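Local coordinates for protein putative amidohydrolase (PDB 3FEQ) that probably hydrolyses dipeptides that carry a carboxy-terminal proline, as a zinc-dependent prolidase of the amidohydrolase superfamily, at residues C[335-340]-C[386-391]; C[14-19]-C[344-349]; C[303-308]-C[340-345]. All coordinates share one frame; numbering follows the deposited sequence. Where two conformers were deposited one is given.

Contact 1 (C[335-340]-C[386-391])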
ATOM      1  N   GLU C 335      35.345  12.584 -33.049  1.00 41.38           N
ATOM      2  CA  GLU C 335      34.239  13.456 -33.441  1.00 47.56           C
ATOM      3  C   GLU C 335      34.726  14.806 -33.992  1.00 43.96           C
ATOM      4  O   GLU C 335      34.080  15.399 -34.850  1.00 39.45           O
ATOM      5  CB  GLU C 335      33.239  13.625 -32.285  1.00 44.42           C
ATOM      6  CG  GLU C 335      32.106  14.640 -32.519  1.00 52.88           C
ATOM      7  CD  GLU C 335      30.932  14.091 -33.319  1.00 61.10           C
ATOM      8  OE1 GLU C 335      30.189  14.903 -33.916  1.00 65.94           O
ATOM      9  OE2 GLU C 335      30.742  12.858 -33.351  1.00 61.36           O
ATOM     10  N   PHE C 336      35.892  15.252 -33.536  1.00 44.53           N
ATOM     11  CA  PHE C 336      36.562  16.408 -34.119  1.00 42.75           C
ATOM     12  C   PHE C 336      36.825  16.240 -35.614  1.00 49.94           C
ATOM     13  O   PHE C 336      36.506  17.131 -36.404  1.00 47.07           O
ATOM     14  CB  PHE C 336      37.885  16.673 -33.408  1.00 46.09           C
ATOM     15  CG  PHE C 336      37.746  17.457 -32.138  1.00 50.97           C
ATOM     16  CD1 PHE C 336      37.229  18.748 -32.148  1.00 47.97           C
ATOM     17  CD2 PHE C 336      38.148  16.916 -30.932  1.00 34.46           C
ATOM     18  CE1 PHE C 336      37.100  19.479 -30.958  1.00 48.40           C
ATOM     19  CE2 PHE C 336      38.027  17.641 -29.752  1.00 38.05           C
ATOM     20  CZ  PHE C 336      37.517  18.925 -29.766  1.00 40.64           C
ATOM     21  N   ARG C 337      37.402  15.107 -36.007  1.00 45.86           N
ATOM     22  CA  ARG C 337      37.721  14.898 -37.418  1.00 50.73           C
ATOM     23  C   ARG C 337      36.476  14.820 -38.299  1.00 54.64           C
ATOM     24  O   ARG C 337      36.417  15.445 -39.351  1.00 55.98           O
ATOM     25  CB  ARG C 337      38.617  13.677 -37.625  1.00 50.00           C
ATOM     26  CG  ARG C 337      39.529  13.784 -38.857  1.00 61.47           C
ATOM     27  CD  ARG C 337      40.980  13.425 -38.543  1.00 62.48           C
ATOM     28  NE  ARG C 337      41.257  12.044 -38.908  1.00 87.52           N
ATOM     29  CZ  ARG C 337      41.032  10.990 -38.125  1.00103.59           C
ATOM     30  NH1 ARG C 337      40.554  11.147 -36.893  1.00 97.81           N
ATOM     31  NH2 ARG C 337      41.300   9.769 -38.574  1.00113.48           N
ATOM     32  N   ILE C 338      35.468  14.092 -37.832  1.00 55.91           N
ATOM     33  CA  ILE C 338      34.198  13.972 -38.539  1.00 51.13           C
ATOM     34  C   ILE C 338      33.593  15.341 -38.806  1.00 52.87           C
ATOM     35  O   ILE C 338      33.136  15.632 -39.914  1.00 57.67           O
ATOM     36  CB  ILE C 338      33.214  13.104 -37.745  1.00 41.97           C
ATOM     37  CG1 ILE C 338      33.799  11.709 -37.571  1.00 50.19           C
ATOM     38  CG2 ILE C 338      31.884  13.006 -38.448  1.00 31.37           C
ATOM     39  CD1 ILE C 338      33.076  10.868 -36.557  1.00 54.94           C
ATOM     40  N   ARG C 339      33.638  16.199 -37.802  1.00 49.28           N
ATOM     41  CA  ARG C 339      33.065  17.520 -37.943  1.00 58.05           C
ATOM     42  C   ARG C 339      33.932  18.455 -38.778  1.00 58.20           C
ATOM     43  O   ARG C 339      33.414  19.304 -39.506  1.00 56.04           O
ATOM     44  CB  ARG C 339      32.786  18.119 -36.576  1.00 48.91           C
ATOM     45  CG  ARG C 339      31.733  17.371 -35.846  1.00 50.02           C
ATOM     46  CD  ARG C 339      31.114  18.250 -34.839  1.00 62.94           C
ATOM     47  NE  ARG C 339      30.228  17.502 -33.972  1.00 56.14           N
ATOM     48  CZ  ARG C 339      29.228  18.053 -33.307  1.00 57.23           C
ATOM     49  NH1 ARG C 339      28.974  19.346 -33.441  1.00 65.26           N
ATOM     50  NH2 ARG C 339      28.487  17.312 -32.506  1.00 73.09           N
ATOM     51  N   ALA C 340      35.247  18.284 -38.676  1.00 54.31           N
ATOM     52  CA  ALA C 340      36.179  19.080 -39.449  1.00 51.44           C
ATOM     53  C   ALA C 340      36.031  18.781 -40.935  1.00 52.89           C
ATOM     54  O   ALA C 340      36.163  19.670 -41.765  1.00 58.00           O
ATOM     55  CB  ALA C 340      37.590  18.818 -38.999  1.00 53.11           C
ATOM     56  N   GLU C 386      45.254  23.845 -38.473  1.00 66.15           N
ATOM     57  CA  GLU C 386      45.668  23.297 -39.763  1.00 70.63           C
ATOM     58  C   GLU C 386      45.680  21.781 -39.837  1.00 69.04           C
ATOM     59  O   GLU C 386      45.393  21.205 -40.882  1.00 76.40           O
ATOM     60  CB  GLU C 386      47.032  23.832 -40.160  1.00 77.40           C
ATOM     61  CG  GLU C 386      46.967  24.814 -41.310  1.00 96.15           C
ATOM     62  CD  GLU C 386      47.982  25.923 -41.171  1.00113.16           C
ATOM     63  OE1 GLU C 386      47.569  27.102 -41.109  1.00115.78           O
ATOM     64  OE2 GLU C 386      49.191  25.612 -41.098  1.00123.01           O
ATOM     65  N   ASP C 387      46.063  21.134 -38.748  1.00 69.43           N
ATOM     66  CA  ASP C 387      45.874  19.695 -38.640  1.00 73.03           C
ATOM     67  C   ASP C 387      44.906  19.344 -37.511  1.00 72.35           C
ATOM     68  O   ASP C 387      45.244  19.436 -36.333  1.00 67.43           O
ATOM     69  CB  ASP C 387      47.209  18.976 -38.452  1.00 72.48           C
ATOM     70  CG  ASP C 387      47.049  17.468 -38.363  1.00 86.97           C
ATOM     71  OD1 ASP C 387      46.162  16.910 -39.055  1.00 95.39           O
ATOM     72  OD2 ASP C 387      47.811  16.836 -37.599  1.00 90.84           O
ATOM     73  N   ILE C 388      43.703  18.922 -37.883  1.00 69.79           N
ATOM     74  CA  ILE C 388      42.692  18.569 -36.905  1.00 63.91           C
ATOM     75  C   ILE C 388      43.085  17.314 -36.142  1.00 64.95           C
ATOM     76  O   ILE C 388      42.610  17.082 -35.032  1.00 70.40           O
ATOM     77  CB  ILE C 388      41.314  18.379 -37.561  1.00 64.55           C
ATOM     78  CG1 ILE C 388      40.218  18.314 -36.497  1.00 55.80           C
ATOM     79  CG2 ILE C 388      41.298  17.135 -38.444  1.00 62.10           C
ATOM     80  CD1 ILE C 388      40.166  19.509 -35.590  1.00 47.52           C
ATOM     81  N   GLY C 389      43.995  16.537 -36.717  1.00 54.27           N
ATOM     82  CA  GLY C 389      44.464  15.312 -36.093  1.00 56.39           C
ATOM     83  C   GLY C 389      45.215  15.489 -34.784  1.00 57.61           C
ATOM     84  O   GLY C 389      45.388  14.522 -34.052  1.00 58.79           O
ATOM     85  N   VAL C 390      45.662  16.710 -34.477  1.00 61.16           N
ATOM     86  CA  VAL C 390      46.411  16.953 -33.229  1.00 63.93           C
ATOM     87  C   VAL C 390      45.478  16.906 -32.025  1.00 64.51           C
ATOM     88  O   VAL C 390      45.918  16.835 -30.878  1.00 68.52           O
ATOM     89  CB  VAL C 390      47.258  18.277 -33.237  1.00 61.07           C
ATOM     90  CG1 VAL C 390      47.940  18.491 -34.573  1.00 68.22           C
ATOM     91  CG2 VAL C 390      46.429  19.486 -32.870  1.00 54.33           C
ATOM     92  N   VAL C 391      44.185  16.910 -32.314  1.00 62.61           N
ATOM     93  CA  VAL C 391      43.163  16.844 -31.297  1.00 61.41           C
ATOM     94  C   VAL C 391      42.379  15.554 -31.438  1.00 58.36           C
ATOM     95  O   VAL C 391      41.919  14.997 -30.452  1.00 65.57           O
ATOM     96  CB  VAL C 391      42.186  18.016 -31.423  1.00 61.00           C
ATOM     97  CG1 VAL C 391      41.275  18.030 -30.267  1.00 75.61           C
ATOM     98  CG2 VAL C 391      42.928  19.320 -31.459  1.00 63.85           C
TER

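Contact 2 (C[14-19]-C[344-349])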
ATOM      1  N   LEU C  14      45.304  30.066 -28.711  1.00 65.52           N
ATOM      2  CA  LEU C  14      44.239  30.000 -29.683  1.00 66.76           C
ATOM      3  C   LEU C  14      43.145  30.956 -29.277  1.00 68.12           C
ATOM      4  O   LEU C  14      42.576  30.840 -28.197  1.00 68.45           O
ATOM      5  CB  LEU C  14      43.676  28.589 -29.765  1.00 67.65           C
ATOM      6  CG  LEU C  14      43.196  28.119 -31.137  1.00 70.37           C
ATOM      7  CD1 LEU C  14      42.566  26.744 -30.996  1.00 78.35           C
ATOM      8  CD2 LEU C  14      42.219  29.089 -31.788  1.00 64.57           C
ATOM      9  N   ASP C  15      42.873  31.917 -30.146  1.00 72.66           N
ATOM     10  CA  ASP C  15      41.701  32.744 -29.997  1.00 72.96           C
ATOM     11  C   ASP C  15      40.687  32.349 -31.042  1.00 72.93           C
ATOM     12  O   ASP C  15      40.996  32.296 -32.230  1.00 73.25           O
ATOM     13  CB  ASP C  15      42.056  34.215 -30.138  1.00 78.77           C
ATOM     14  CG  ASP C  15      40.938  35.119 -29.682  1.00 89.94           C
ATOM     15  OD1 ASP C  15      39.982  35.323 -30.464  1.00 93.59           O
ATOM     16  OD2 ASP C  15      41.012  35.618 -28.537  1.00 98.74           O
ATOM     17  N   LEU C  16      39.464  32.110 -30.589  1.00 73.25           N
ATOM     18  CA  LEU C  16      38.496  31.347 -31.355  1.00 72.41           C
ATOM     19  C   LEU C  16      37.504  32.199 -32.136  1.00 75.78           C
ATOM     20  O   LEU C  16      37.031  31.786 -33.192  1.00 79.92           O
ATOM     21  CB  LEU C  16      37.773  30.349 -30.453  1.00 68.86           C
ATOM     22  CG  LEU C  16      38.600  29.098 -30.168  1.00 59.51           C
ATOM     23  CD1 LEU C  16      38.401  28.625 -28.743  1.00 64.04           C
ATOM     24  CD2 LEU C  16      38.267  28.007 -31.160  1.00 46.36           C
ATOM     25  N   GLU C  17      37.196  33.389 -31.632  1.00 79.86           N
ATOM     26  CA  GLU C  17      36.256  34.274 -32.319  1.00 87.03           C
ATOM     27  C   GLU C  17      36.918  34.987 -33.491  1.00 87.83           C
ATOM     28  O   GLU C  17      36.237  35.469 -34.396  1.00 93.71           O
ATOM     29  CB  GLU C  17      35.615  35.281 -31.355  1.00 89.11           C
ATOM     30  CG  GLU C  17      36.564  35.888 -30.333  1.00108.87           C
ATOM     31  CD  GLU C  17      36.579  35.128 -29.008  1.00125.67           C
ATOM     32  OE1 GLU C  17      36.937  33.927 -28.996  1.00129.97           O
ATOM     33  OE2 GLU C  17      36.245  35.742 -27.970  1.00131.06           O
ATOM     34  N   ARG C  18      38.246  35.028 -33.481  1.00 86.61           N
ATOM     35  CA  ARG C  18      39.003  35.576 -34.598  1.00 86.60           C
ATOM     36  C   ARG C  18      39.572  34.467 -35.468  1.00 80.61           C
ATOM     37  O   ARG C  18      39.704  34.623 -36.678  1.00 80.39           O
ATOM     38  CB  ARG C  18      40.120  36.493 -34.098  1.00 92.16           C
ATOM     39  CG  ARG C  18      39.623  37.810 -33.521  1.00100.42           C
ATOM     40  CD  ARG C  18      40.392  38.188 -32.263  1.00112.23           C
ATOM     41  NE  ARG C  18      41.677  38.819 -32.569  1.00124.73           N
ATOM     42  CZ  ARG C  18      42.857  38.203 -32.517  1.00127.64           C
ATOM     43  NH1 ARG C  18      42.933  36.929 -32.162  1.00132.98           N
ATOM     44  NH2 ARG C  18      43.966  38.867 -32.816  1.00123.22           N
ATOM     45  N   GLY C  19      39.903  33.341 -34.848  1.00 76.91           N
ATOM     46  CA  GLY C  19      40.281  32.144 -35.590  1.00 72.38           C
ATOM     47  C   GLY C  19      41.754  32.098 -35.915  1.00 69.46           C
ATOM     48  O   GLY C  19      42.152  31.570 -36.947  1.00 72.11           O
ATOM     49  N   GLY C 344      34.598  23.660 -41.478  1.00 56.30           N
ATOM     50  CA  GLY C 344      36.030  23.867 -41.240  1.00 67.05           C
ATOM     51  C   GLY C 344      36.463  23.294 -39.900  1.00 69.18           C
ATOM     52  O   GLY C 344      35.627  23.106 -39.013  1.00 71.41           O
ATOM     53  N   ASN C 345      37.756  23.027 -39.720  1.00 64.26           N
ATOM     54  CA  ASN C 345      38.213  22.685 -38.381  1.00 62.53           C
ATOM     55  C   ASN C 345      38.285  23.832 -37.366  1.00 62.73           C
ATOM     56  O   ASN C 345      38.471  23.588 -36.174  1.00 69.57           O
ATOM     57  CB  ASN C 345      39.441  21.760 -38.347  1.00 65.98           C
ATOM     58  CG  ASN C 345      40.495  22.126 -39.353  1.00 66.48           C
ATOM     59  OD1 ASN C 345      40.327  23.052 -40.142  1.00 81.61           O
ATOM     60  ND2 ASN C 345      41.599  21.382 -39.340  1.00 49.57           N
ATOM     61  N   LEU C 346      38.046  25.064 -37.812  1.00 61.99           N
ATOM     62  CA  LEU C 346      37.720  26.156 -36.884  1.00 60.11           C
ATOM     63  C   LEU C 346      36.387  25.878 -36.215  1.00 59.34           C
ATOM     64  O   LEU C 346      36.265  25.929 -34.992  1.00 63.00           O
ATOM     65  CB  LEU C 346      37.622  27.488 -37.616  1.00 55.47           C
ATOM     66  CG  LEU C 346      38.058  28.761 -36.883  1.00 59.80           C
ATOM     67  CD1 LEU C 346      37.231  29.943 -37.355  1.00 60.36           C
ATOM     68  CD2 LEU C 346      38.017  28.653 -35.368  1.00 56.73           C
ATOM     69  N   GLU C 347      35.393  25.583 -37.040  1.00 55.70           N
ATOM     70  CA  GLU C 347      34.074  25.221 -36.551  1.00 56.77           C
ATOM     71  C   GLU C 347      34.098  23.995 -35.621  1.00 50.40           C
ATOM     72  O   GLU C 347      33.467  23.997 -34.566  1.00 48.94           O
ATOM     73  CB  GLU C 347      33.109  25.029 -37.727  1.00 54.77           C
ATOM     74  CG  GLU C 347      31.656  24.803 -37.332  1.00 67.51           C
ATOM     75  CD  GLU C 347      31.133  25.822 -36.329  1.00 80.32           C
ATOM     76  OE1 GLU C 347      31.424  27.030 -36.493  1.00 82.95           O
ATOM     77  OE2 GLU C 347      30.414  25.409 -35.385  1.00 74.18           O
ATOM     78  N   ALA C 348      34.870  22.978 -35.990  1.00 49.87           N
ATOM     79  CA  ALA C 348      35.023  21.781 -35.160  1.00 46.09           C
ATOM     80  C   ALA C 348      35.546  22.128 -33.765  1.00 48.64           C
ATOM     81  O   ALA C 348      35.042  21.634 -32.758  1.00 47.97           O
ATOM     82  CB  ALA C 348      35.933  20.784 -35.841  1.00 33.36           C
ATOM     83  N   LEU C 349      36.515  23.031 -33.709  1.00 46.28           N
ATOM     84  CA  LEU C 349      37.042  23.466 -32.438  1.00 47.48           C
ATOM     85  C   LEU C 349      36.081  24.386 -31.688  1.00 47.51           C
ATOM     86  O   LEU C 349      36.095  24.428 -30.456  1.00 44.06           O
ATOM     87  CB  LEU C 349      38.399  24.138 -32.623  1.00 51.16           C
ATOM     88  CG  LEU C 349      39.552  23.285 -33.160  1.00 48.63           C
ATOM     89  CD1 LEU C 349      40.757  24.172 -33.380  1.00 57.40           C
ATOM     90  CD2 LEU C 349      39.914  22.147 -32.230  1.00 52.15           C
TER

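Contact 3 (C[303-308]-C[340-345])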
ATOM      1  N   LYS C 303      22.232  10.139 -43.079  1.00 73.35           N
ATOM      2  CA  LYS C 303      21.900  11.557 -43.061  1.00 68.03           C
ATOM      3  C   LYS C 303      22.715  12.343 -42.036  1.00 59.61           C
ATOM      4  O   LYS C 303      22.617  13.569 -41.970  1.00 54.57           O
ATOM      5  CB  LYS C 303      20.405  11.742 -42.799  1.00 70.31           C
ATOM      6  CG  LYS C 303      19.607  12.159 -44.018  1.00 75.30           C
ATOM      7  CD  LYS C 303      19.178  10.973 -44.866  1.00 82.19           C
ATOM      8  CE  LYS C 303      18.527  11.447 -46.157  1.00 80.25           C
ATOM      9  NZ  LYS C 303      17.883  10.335 -46.899  1.00 91.30           N
ATOM     10  N   GLY C 304      23.523  11.636 -41.254  1.00 55.01           N
ATOM     11  CA  GLY C 304      24.280  12.259 -40.175  1.00 55.78           C
ATOM     12  C   GLY C 304      25.179  13.385 -40.654  1.00 56.35           C
ATOM     13  O   GLY C 304      25.007  14.545 -40.262  1.00 51.21           O
ATOM     14  N   ARG C 305      26.125  13.035 -41.519  1.00 55.73           N
ATOM     15  CA  ARG C 305      27.059  13.996 -42.097  0.50 54.95           C
ATOM     16  C   ARG C 305      26.290  15.108 -42.816  1.00 55.92           C
ATOM     17  O   ARG C 305      26.557  16.297 -42.629  1.00 55.64           O
ATOM     18  CB  ARG C 305      28.008  13.275 -43.065  0.50 56.10           C
ATOM     19  CG  ARG C 305      29.381  13.906 -43.187  0.50 53.69           C
ATOM     20  CD  ARG C 305      30.380  13.013 -43.921  0.50 55.87           C
ATOM     21  NE  ARG C 305      31.133  12.142 -43.015  0.50 56.83           N
ATOM     22  CZ  ARG C 305      32.231  12.505 -42.352  0.50 48.51           C
ATOM     23  NH1 ARG C 305      32.845  11.640 -41.548  0.50 20.34           N
ATOM     24  NH2 ARG C 305      32.710  13.737 -42.479  0.50 41.76           N
ATOM     25  N   GLU C 306      25.294  14.705 -43.598  1.00 58.89           N
ATOM     26  CA  GLU C 306      24.446  15.628 -44.348  1.00 66.67           C
ATOM     27  C   GLU C 306      23.797  16.705 -43.472  1.00 61.89           C
ATOM     28  O   GLU C 306      23.744  17.876 -43.855  1.00 66.18           O
ATOM     29  CB  GLU C 306      23.368  14.836 -45.098  1.00 66.67           C
ATOM     30  CG  GLU C 306      22.771  15.547 -46.301  1.00 83.77           C
ATOM     31  CD  GLU C 306      21.571  14.815 -46.889  1.00 85.94           C
ATOM     32  OE1 GLU C 306      20.521  15.464 -47.069  1.00107.13           O
ATOM     33  OE2 GLU C 306      21.671  13.605 -47.179  1.00 89.25           O
ATOM     34  N   SER C 307      23.329  16.306 -42.292  1.00 59.07           N
ATOM     35  CA  SER C 307      22.531  17.180 -41.427  1.00 54.99           C
ATOM     36  C   SER C 307      23.355  18.363 -40.947  1.00 53.20           C
ATOM     37  O   SER C 307      22.842  19.468 -40.778  1.00 48.80           O
ATOM     38  CB  SER C 307      22.025  16.396 -40.215  1.00 55.75           C
ATOM     39  OG  SER C 307      23.109  15.927 -39.432  1.00 42.70           O
ATOM     40  N   LEU C 308      24.638  18.104 -40.721  1.00 53.42           N
ATOM     41  CA  LEU C 308      25.596  19.125 -40.338  1.00 46.68           C
ATOM     42  C   LEU C 308      25.478  20.337 -41.247  1.00 48.39           C
ATOM     43  O   LEU C 308      25.372  21.471 -40.776  1.00 46.84           O
ATOM     44  CB  LEU C 308      27.008  18.548 -40.398  1.00 35.87           C
ATOM     45  CG  LEU C 308      27.648  18.144 -39.067  1.00 49.51           C
ATOM     46  CD1 LEU C 308      26.679  17.484 -38.081  1.00 35.28           C
ATOM     47  CD2 LEU C 308      28.857  17.260 -39.320  1.00 45.49           C
ATOM     48  N   ALA C 340      35.247  18.284 -38.676  1.00 54.31           N
ATOM     49  CA  ALA C 340      36.179  19.080 -39.449  1.00 51.44           C
ATOM     50  C   ALA C 340      36.031  18.781 -40.935  1.00 52.89           C
ATOM     51  O   ALA C 340      36.163  19.670 -41.765  1.00 58.00           O
ATOM     52  CB  ALA C 340      37.590  18.818 -38.999  1.00 53.11           C
ATOM     53  N   GLU C 341      35.708  17.539 -41.266  1.00 50.41           N
ATOM     54  CA  GLU C 341      35.667  17.119 -42.651  1.00 50.47           C
ATOM     55  C   GLU C 341      34.487  17.721 -43.384  1.00 51.82           C
ATOM     56  O   GLU C 341      34.425  17.680 -44.606  1.00 61.59           O
ATOM     57  CB  GLU C 341      35.598  15.599 -42.755  1.00 51.87           C
ATOM     58  CG  GLU C 341      36.928  14.898 -42.581  1.00 66.19           C
ATOM     59  CD  GLU C 341      36.767  13.398 -42.418  1.00 82.29           C
ATOM     60  OE1 GLU C 341      35.695  12.866 -42.782  1.00 84.94           O
ATOM     61  OE2 GLU C 341      37.711  12.749 -41.924  1.00 92.12           O
ATOM     62  N   VAL C 342      33.528  18.250 -42.650  1.00 50.39           N
ATOM     63  CA  VAL C 342      32.353  18.789 -43.306  1.00 50.72           C
ATOM     64  C   VAL C 342      32.355  20.289 -43.187  1.00 54.02           C
ATOM     65  O   VAL C 342      32.264  20.980 -44.192  1.00 60.03           O
ATOM     66  CB  VAL C 342      31.058  18.218 -42.736  1.00 50.95           C
ATOM     67  CG1 VAL C 342      29.861  18.885 -43.373  1.00 45.43           C
ATOM     68  CG2 VAL C 342      31.015  16.719 -42.949  1.00 52.51           C
ATOM     69  N   LEU C 343      32.472  20.787 -41.957  1.00 53.27           N
ATOM     70  CA  LEU C 343      32.624  22.217 -41.705  1.00 54.92           C
ATOM     71  C   LEU C 343      34.105  22.431 -41.430  1.00 58.25           C
ATOM     72  O   LEU C 343      34.813  21.474 -41.193  1.00 55.10           O
ATOM     73  CB  LEU C 343      31.773  22.629 -40.503  1.00 52.16           C
ATOM     74  CG  LEU C 343      30.468  21.842 -40.291  1.00 55.65           C
ATOM     75  CD1 LEU C 343      30.044  21.864 -38.836  1.00 68.29           C
ATOM     76  CD2 LEU C 343      29.313  22.319 -41.176  1.00 49.18           C
ATOM     77  N   GLY C 344      34.598  23.660 -41.478  1.00 56.30           N
ATOM     78  CA  GLY C 344      36.030  23.867 -41.240  1.00 67.05           C
ATOM     79  C   GLY C 344      36.463  23.294 -39.900  1.00 69.18           C
ATOM     80  O   GLY C 344      35.627  23.106 -39.013  1.00 71.41           O
ATOM     81  N   ASN C 345      37.756  23.027 -39.720  1.00 64.26           N
ATOM     82  CA  ASN C 345      38.213  22.685 -38.381  1.00 62.53           C
ATOM     83  C   ASN C 345      38.285  23.832 -37.366  1.00 62.73           C
ATOM     84  O   ASN C 345      38.471  23.588 -36.174  1.00 69.57           O
ATOM     85  CB  ASN C 345      39.441  21.760 -38.347  1.00 65.98           C
ATOM     86  CG  ASN C 345      40.495  22.126 -39.353  1.00 66.48           C
ATOM     87  OD1 ASN C 345      40.327  23.052 -40.142  1.00 81.61           O
ATOM     88  ND2 ASN C 345      41.599  21.382 -39.340  1.00 49.57           N
TER

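Contact 1 (C[335-340]-C[386-391])
Phe336 and Val391 meet through a single methyl group: Val391 CG1 lies over one face of the ring, displaced toward the CD2-CE2 side, with Phe336 CE2 at 3.3 Å from Val391 CG1. The CB of the phenylalanine points from helix 335-340 toward the loop, its CG stands anti to the carbonyl carbon (chi1 -83°), and the ring is met there by the valine. Elsewhere around that ring come Phe320 and, edge-to-face, Phe61. Ile388 splits its branches between two helix residues, Ala340 and Arg337. Its CG1, anti to the backbone N (chi1 -168°), turns to the helix surface, where Ile388 CG1 is 3.7 Å from Ala340 CB and also lies close to Phe336 O. The other branch, Ile388 CG2, rests against the aliphatic part of Arg337, 3.7 Å from Arg337 CD, and the arginine chain bends at chi2 and chi3. Arg339 takes no part across the contact and pairs with Glu335 within the helix, Arg339 NE donating to the anti lone pair of Glu335 OE1 at 2.6 Å, nearly in the guanidinium plane. The short 3-10 turn 388-390 therefore meets the helix through carbon atoms, and the attraction across this contact is apolar, with no hydrogen bond or salt bridge between the segments.

Contact 2 (C[14-19]-C[344-349])
Gly19, whose CA packs against Leu346, donates its backbone N-H to Asp15 O at 3.0 Å and so closes the tight loop of a beta hairpin between the antiparallel strands 11-15 and 20-30. The hairpin belongs to the small beta domain that amidohydrolases build beside the barrel from strands near both chain ends, and here its loop comes up against helix 345-351, with Gly344 as N-cap. Glycine's positive phi of 87° brings the chain round to start the return strand. Leu346 reaches across to this bend with both methyls: Leu346 CD1 lies 4.2 Å from Gly19 CA, while Leu346 CD2 comes to 3.9 Å from Leu16 O.

One helical turn further, Leu349 faces the hairpin's leucines. Leu16 has CG anti to the carbonyl carbon (chi1 -79°), and from there its CD2 extends to the helix, meeting Leu349 CB at 4.1 Å; the two side chains cross at about a right angle. Leu16 CD2 also faces Leu346 CD2, so this one methyl touches both helix leucines. Leu14, on the strand itself, also meets Leu349, the two side chains crossing obliquely. Met58 of strand 56-66 touches both Leu14 and Leu349, and Phe336 of helix 335-340 also reaches Leu349, so the buried leucines bridge the beta domain and the helices of the barrel region. The polar side chains stay apart from this seam: within the hairpin, Arg18 N donates a weak hydrogen bond to Asp15 OD1. The strand leucine and the helix leucine meet by their methyls, Leu14 CD1 lying 3.9 Å from Leu349 CD1.

Contact 3 (C[303-308]-C[340-345])
Arg305 lays the aliphatic part of its side chain across one branch of Val342, with Arg305 CG 3.3 Å from Val342 CG2 and Arg305 CD a little farther from the same methyl. Its CG stands anti to the backbone N (chi1 -151°), the chain runs extended through CD, and the bend at chi3 (-91°) swings NE aside, from where the guanidinium continues to Glu341. There Arg305 NH2 forms a salt bridge with Glu341 OE1 at 3.1 Å, and Arg305 NH1 lies 3.3 Å from the same oxygen. The carboxylate and guanidinium planes are turned only 17° from each other, but the oxygen approaches obliquely. Arg305 was modelled in two conformers and this geometry belongs to one of them, so the ion pair may be partial. Glu341 is exposed, which would let solvent weaken the attraction further.

The two methyls of Val342 go to different residues one turn apart on the helix. While CG2 meets Arg305, Val342 CG1, anti to the backbone N, points to Leu308 and lies 4.1 Å from Leu308 CB. Leu308 CD2 comes up to the valine's CB as well. Leu343 adds a second apolar neighbour, its CD1 lying 4.4 Å from Leu308 CG; separately, Leu343 CD2 is 4.1 Å from Leu308 O. Farther along the same helix, Glu309 touches Val342 and Ala312 touches Leu343, while Pro272 touches Leu308 from a loop. The contact thus grades from a buried leucine to an ion pair at the surface, and no hydrogen bond crosses it. It joins helix 302-314 to the connection leading from helix 335-340 to helix 345-351, an arrangement consistent with the outer helical layer of the TIM barrel that amidohydrolases share.

The three contacts adjoin one another along the short helices 335-340 and 345-351. Contacts 1 and 3 share Ala340, and contacts 2 and 3 share Gly344 and Asn345; the centre of contact 1 is about 11 Å from the centres of each of the others, which are about 15 Å apart. Asn345 ties them together, its ND2 packing 3.5 Å from Ile388 CB and its CB 3.5 Å from Ala340 CB. None of the segments supplies a zinc ligand: His65, His67, His231, His251 and Asp323 lie elsewhere, although the chain passes through Asp323 between helices 302-314 and 335-340.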